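Local coordinates for S-adenosyl-L-methionine-dependent 2-deoxy-scyllo-inosamine dehydrogenase (Bacillus circulans, PDB 4M7S), which catalyses the radical S-adenosyl-L-methionine-dependent two-electron oxidation of 2-deoxy-scyllo-inosamine to amino-dideoxy-scyllo-inosose in butirosin biosynthesis, at residues 2-14 with 171-183. Sequence-based numbering, arbitrary orientation.
Sequences DKLFSMIEVEVNS and VPSNLAVVTVLGN
Ser173 and Asn174 receive Lys3 where strands 7-10 and 175-178 come together as parallel neighbours, a worked example of how backbone pairing can join the AdoMet radical fold to a segment of the auxiliary-cluster region. Residues 171-174, of which Val171 and Pro172 touch an iron-sulfur cluster, lead directly into this pairing. A water bridges the carbonyls of Ser173 and Lys3, while Lys3 NZ, swung over by a bend at chi4 (-62°), bonds Asn174 OD1 at 2.8 Å, weakly Ser173 O and, within its own segment, Leu4 O. The amide's other end, Asn174 ND2, binds Gln241. Asn174 O is gripped twice: Ser6 N reaches it 31° out of the carbonyl plane, whereas Met7 N lies nearly in line with the C=O.

From Leu175 onward the pairing is regular. Leu175 CD2 lies beside Met7 (a selenomethionine), 3.5 Å from its CG, the two side chains pointing the same way. On the other face of the sheet, Ala176 CB sits over the rim of one face of the Phe5 ring, 4.0 Å from CD2, with Leu4 CG centred over the opposite face. Ala176 N and O bond Met7 O and Glu9 N. Val178 then bonds Glu9 O and Glu11 N in the same way, and its CG2 meets Ile8 CD1 at 3.8 Å; helix 205-209 covers this apolar side.

At Thr179 a type I turn to Gly182 begins, and a side chain takes over from the backbone. Glu11, fully extended with CG anti to its N (chi1 -163°), brings OE1 within 2.8 Å of Val180 N, which meets the carboxylate on its anti side.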
loop_
_atom_site.group_PDB
_atom_site.type_symbol
_atom_site.label_atom_id
_atom_site.label_comp_id
_atom_site.label_asym_id
_atom_site.label_seq_id
_atom_site.Cartn_x
_atom_site.Cartn_y
_atom_site.Cartn_z
ATOM N N ASP A 2 11.083 8.804 -13.712
ATOM C CA ASP A 2 12.369 8.362 -13.181
ATOM C C ASP A 2 12.329 8.109 -11.666
ATOM O O ASP A 2 12.936 7.160 -11.177
ATOM C CB ASP A 2 13.471 9.366 -13.530
ATOM C CG ASP A 2 14.676 8.706 -14.190
ATOM O OD1 ASP A 2 14.499 7.665 -14.862
ATOM O OD2 ASP A 2 15.801 9.233 -14.038
ATOM N N LYS A 3 11.615 8.958 -10.935
ATOM C CA LYS A 3 11.610 8.900 -9.475
ATOM C C LYS A 3 11.027 7.581 -8.943
ATOM O O LYS A 3 9.939 7.162 -9.350
ATOM C CB LYS A 3 10.837 10.100 -8.920
ATOM C CG LYS A 3 10.477 10.009 -7.452
ATOM C CD LYS A 3 9.406 11.032 -7.090
ATOM C CE LYS A 3 8.759 10.705 -5.747
ATOM N NZ LYS A 3 8.066 9.378 -5.750
ATOM N N LEU A 4 11.751 6.928 -8.035
ATOM C CA LEU A 4 11.261 5.700 -7.413
ATOM C C LEU A 4 10.023 6.009 -6.577
ATOM O O LEU A 4 9.830 7.147 -6.142
ATOM C CB LEU A 4 12.341 5.084 -6.522
ATOM C CG LEU A 4 12.152 3.632 -6.065
ATOM C CD1 LEU A 4 12.352 2.673 -7.239
ATOM C CD2 LEU A 4 13.090 3.277 -4.910
ATOM N N PHE A 5 9.184 5.000 -6.352
ATOM C CA PHE A 5 8.033 5.156 -5.469
ATOM C C PHE A 5 8.495 5.604 -4.082
ATOM O O PHE A 5 9.595 5.267 -3.649
ATOM C CB PHE A 5 7.235 3.851 -5.375
ATOM C CG PHE A 5 8.094 2.624 -5.223
ATOM C CD1 PHE A 5 8.521 2.207 -3.968
ATOM C CD2 PHE A 5 8.467 1.885 -6.337
ATOM C CE1 PHE A 5 9.321 1.083 -3.833
ATOM C CE2 PHE A 5 9.258 0.759 -6.211
ATOM C CZ PHE A 5 9.690 0.357 -4.955
ATOM N N SER A 6 7.661 6.378 -3.398
ATOM C CA SER A 6 8.013 6.871 -2.077
ATOM C C SER A 6 7.289 6.054 -1.009
ATOM O O SER A 6 7.662 6.080 0.162
ATOM C CB SER A 6 7.672 8.357 -1.950
ATOM O OG SER A 6 6.271 8.548 -1.977
HETATM N N MSE A 7 6.256 5.326 -1.428
HETATM C CA MSE A 7 5.489 4.452 -0.538
HETATM C C MSE A 7 5.254 3.127 -1.245
HETATM O O MSE A 7 4.938 3.094 -2.444
HETATM C CB MSE A 7 4.149 5.095 -0.143
HETATM C CG MSE A 7 3.090 4.096 0.390
HETATM SE SE MSE A 7 3.419 3.340 2.192
HETATM C CE MSE A 7 2.732 4.834 3.257
ATOM N N ILE A 8 5.450 2.030 -0.524
ATOM C CA ILE A 8 5.080 0.728 -1.054
ATOM C C ILE A 8 4.144 0.035 -0.072
ATOM O O ILE A 8 4.429 -0.022 1.129
ATOM C CB ILE A 8 6.306 -0.155 -1.380
ATOM C CG1 ILE A 8 5.851 -1.532 -1.869
ATOM C CG2 ILE A 8 7.234 -0.300 -0.167
ATOM C CD1 ILE A 8 6.932 -2.287 -2.599
ATOM N N GLU A 9 3.021 -0.472 -0.586
ATOM C CA GLU A 9 2.022 -1.146 0.235
ATOM C C GLU A 9 2.096 -2.629 -0.044
ATOM O O GLU A 9 1.946 -3.044 -1.194
ATOM C CB GLU A 9 0.611 -0.669 -0.119
ATOM C CG GLU A 9 0.072 0.449 0.733
ATOM C CD GLU A 9 -1.352 0.810 0.360
ATOM O OE1 GLU A 9 -2.146 -0.117 0.111
ATOM O OE2 GLU A 9 -1.668 2.015 0.301
ATOM N N VAL A 10 2.320 -3.424 1.001
ATOM C CA VAL A 10 2.506 -4.862 0.841
ATOM C C VAL A 10 1.356 -5.644 1.482
ATOM O O VAL A 10 1.137 -5.563 2.697
ATOM C CB VAL A 10 3.837 -5.303 1.443
ATOM C CG1 VAL A 10 4.129 -6.757 1.100
ATOM C CG2 VAL A 10 4.971 -4.416 0.919
ATOM N N GLU A 11 0.625 -6.400 0.670
ATOM C CA GLU A 11 -0.450 -7.244 1.184
ATOM C C GLU A 11 0.123 -8.506 1.839
ATOM O O GLU A 11 0.072 -9.596 1.256
ATOM C CB GLU A 11 -1.408 -7.623 0.050
ATOM C CG GLU A 11 -2.763 -8.146 0.509
ATOM C CD GLU A 11 -3.674 -8.506 -0.655
ATOM O OE1 GLU A 11 -3.155 -8.874 -1.742
ATOM O OE2 GLU A 11 -4.910 -8.409 -0.479
ATOM N N VAL A 12 0.668 -8.369 3.047
ATOM C CA VAL A 12 1.241 -9.536 3.742
ATOM C C VAL A 12 0.161 -10.553 4.138
ATOM O O VAL A 12 0.453 -11.714 4.415
ATOM C CB VAL A 12 2.112 -9.130 4.952
ATOM C CG1 VAL A 12 3.207 -8.164 4.504
ATOM C CG2 VAL A 12 1.254 -8.494 6.055
ATOM N N ASN A 13 -1.093 -10.114 4.165
ATOM C CA ASN A 13 -2.202 -11.055 4.254
ATOM C C ASN A 13 -3.460 -10.421 3.691
ATOM O O ASN A 13 -3.639 -9.208 3.777
ATOM C CB ASN A 13 -2.420 -11.528 5.689
ATOM C CG ASN A 13 -3.058 -10.477 6.551
ATOM O OD1 ASN A 13 -2.439 -9.454 6.848
ATOM N ND2 ASN A 13 -4.306 -10.717 6.968
ATOM N N SER A 14 -4.339 -11.239 3.126
ATOM C CA SER A 14 -5.462 -10.704 2.350
ATOM C C SER A 14 -6.782 -10.665 3.121
ATOM O O SER A 14 -7.730 -10.011 2.696
ATOM C CB SER A 14 -5.648 -11.535 1.088
ATOM O OG SER A 14 -5.949 -12.874 1.434
ATOM N N VAL A 171 -0.738 9.369 -7.746
ATOM C CA VAL A 171 -0.566 8.087 -7.033
ATOM C C VAL A 171 0.366 7.110 -7.772
ATOM O O VAL A 171 1.297 6.570 -7.161
ATOM C CB VAL A 171 -1.911 7.405 -6.675
ATOM C CG1 VAL A 171 -1.674 6.073 -5.928
ATOM C CG2 VAL A 171 -2.783 8.345 -5.832
ATOM N N PRO A 172 0.150 6.893 -9.087
ATOM C CA PRO A 172 1.070 5.965 -9.767
ATOM C C PRO A 172 2.510 6.488 -9.869
ATOM O O PRO A 172 3.381 5.719 -10.273
ATOM C CB PRO A 172 0.481 5.841 -11.179
ATOM C CG PRO A 172 -0.942 6.307 -11.058
ATOM C CD PRO A 172 -0.929 7.352 -9.985
ATOM N N SER A 173 2.749 7.751 -9.526
ATOM C CA SER A 173 4.108 8.292 -9.501
ATOM C C SER A 173 4.802 8.094 -8.146
ATOM O O SER A 173 6.024 8.289 -8.031
ATOM C CB SER A 173 4.097 9.780 -9.844
ATOM O OG SER A 173 3.489 10.003 -11.097
ATOM N N ASN A 174 4.023 7.743 -7.125
ATOM C CA ASN A 174 4.531 7.688 -5.749
ATOM C C ASN A 174 4.347 6.353 -5.037
ATOM O O ASN A 174 4.997 6.080 -4.027
ATOM C CB ASN A 174 3.854 8.770 -4.899
ATOM C CG ASN A 174 4.284 10.160 -5.284
ATOM O OD1 ASN A 174 5.473 10.465 -5.294
ATOM N ND2 ASN A 174 3.319 11.008 -5.625
ATOM N N LEU A 175 3.450 5.530 -5.554
ATOM C CA LEU A 175 2.978 4.373 -4.804
ATOM C C LEU A 175 3.052 3.121 -5.651
ATOM O O LEU A 175 2.615 3.113 -6.809
ATOM C CB LEU A 175 1.527 4.624 -4.368
ATOM C CG LEU A 175 0.746 3.720 -3.405
ATOM C CD1 LEU A 175 -0.305 2.917 -4.148
ATOM C CD2 LEU A 175 1.658 2.814 -2.585
ATOM N N ALA A 176 3.631 2.068 -5.078
ATOM C CA ALA A 176 3.509 0.727 -5.629
ATOM C C ALA A 176 2.737 -0.133 -4.628
ATOM O O ALA A 176 2.959 -0.031 -3.417
ATOM C CB ALA A 176 4.891 0.121 -5.894
ATOM N N VAL A 177 1.844 -0.984 -5.132
ATOM C CA VAL A 177 1.173 -1.962 -4.293
ATOM C C VAL A 177 1.652 -3.345 -4.688
ATOM O O VAL A 177 1.743 -3.641 -5.873
ATOM C CB VAL A 177 -0.362 -1.913 -4.471
ATOM C CG1 VAL A 177 -1.039 -3.007 -3.636
ATOM C CG2 VAL A 177 -0.897 -0.560 -4.066
ATOM N N VAL A 178 1.957 -4.186 -3.700
ATOM C CA VAL A 178 2.305 -5.587 -3.945
ATOM C C VAL A 178 1.260 -6.479 -3.250
ATOM O O VAL A 178 1.084 -6.395 -2.036
ATOM C CB VAL A 178 3.705 -5.904 -3.385
ATOM C CG1 VAL A 178 4.047 -7.392 -3.561
ATOM C CG2 VAL A 178 4.759 -5.015 -4.026
ATOM N N THR A 179 0.562 -7.314 -4.021
ATOM C CA THR A 179 -0.509 -8.149 -3.498
ATOM C C THR A 179 0.068 -9.412 -2.882
ATOM O O THR A 179 1.285 -9.642 -2.974
ATOM C CB THR A 179 -1.500 -8.556 -4.600
ATOM O OG1 THR A 179 -0.862 -9.475 -5.499
ATOM C CG2 THR A 179 -1.995 -7.313 -5.369
ATOM N N VAL A 180 -0.796 -10.233 -2.276
ATOM C CA VAL A 180 -0.326 -11.427 -1.560
ATOM C C VAL A 180 0.449 -12.352 -2.463
ATOM O O VAL A 180 1.321 -13.079 -1.998
ATOM C CB VAL A 180 -1.455 -12.310 -0.972
ATOM C CG1 VAL A 180 -1.452 -12.257 0.545
ATOM C CG2 VAL A 180 -2.812 -11.997 -1.581
ATOM N N LEU A 181 0.091 -12.350 -3.745
ATOM C CA LEU A 181 0.697 -13.264 -4.704
ATOM C C LEU A 181 1.801 -12.585 -5.519
ATOM O O LEU A 181 2.333 -13.169 -6.465
ATOM C CB LEU A 181 -0.369 -13.885 -5.611
ATOM C CG LEU A 181 -1.416 -14.744 -4.894
ATOM C CD1 LEU A 181 -2.446 -15.274 -5.875
ATOM C CD2 LEU A 181 -0.748 -15.896 -4.141
ATOM N N GLY A 182 2.149 -11.358 -5.140
ATOM C CA GLY A 182 3.299 -10.675 -5.726
ATOM C C GLY A 182 3.002 -9.676 -6.839
ATOM O O GLY A 182 3.907 -9.006 -7.344
ATOM N N ASN A 183 1.743 -9.575 -7.240
ATOM C CA ASN A 183 1.385 -8.656 -8.321
ATOM C C ASN A 183 1.606 -7.215 -7.916
ATOM O O ASN A 183 1.322 -6.823 -6.780
ATOM C CB ASN A 183 -0.068 -8.850 -8.740
ATOM C CG ASN A 183 -0.291 -10.158 -9.452
ATOM O OD1 ASN A 183 0.633 -10.718 -10.047
ATOM N ND2 ASN A 183 -1.526 -10.643 -9.424
HETATM O O HOH W 1 7.769 8.477 -10.275
#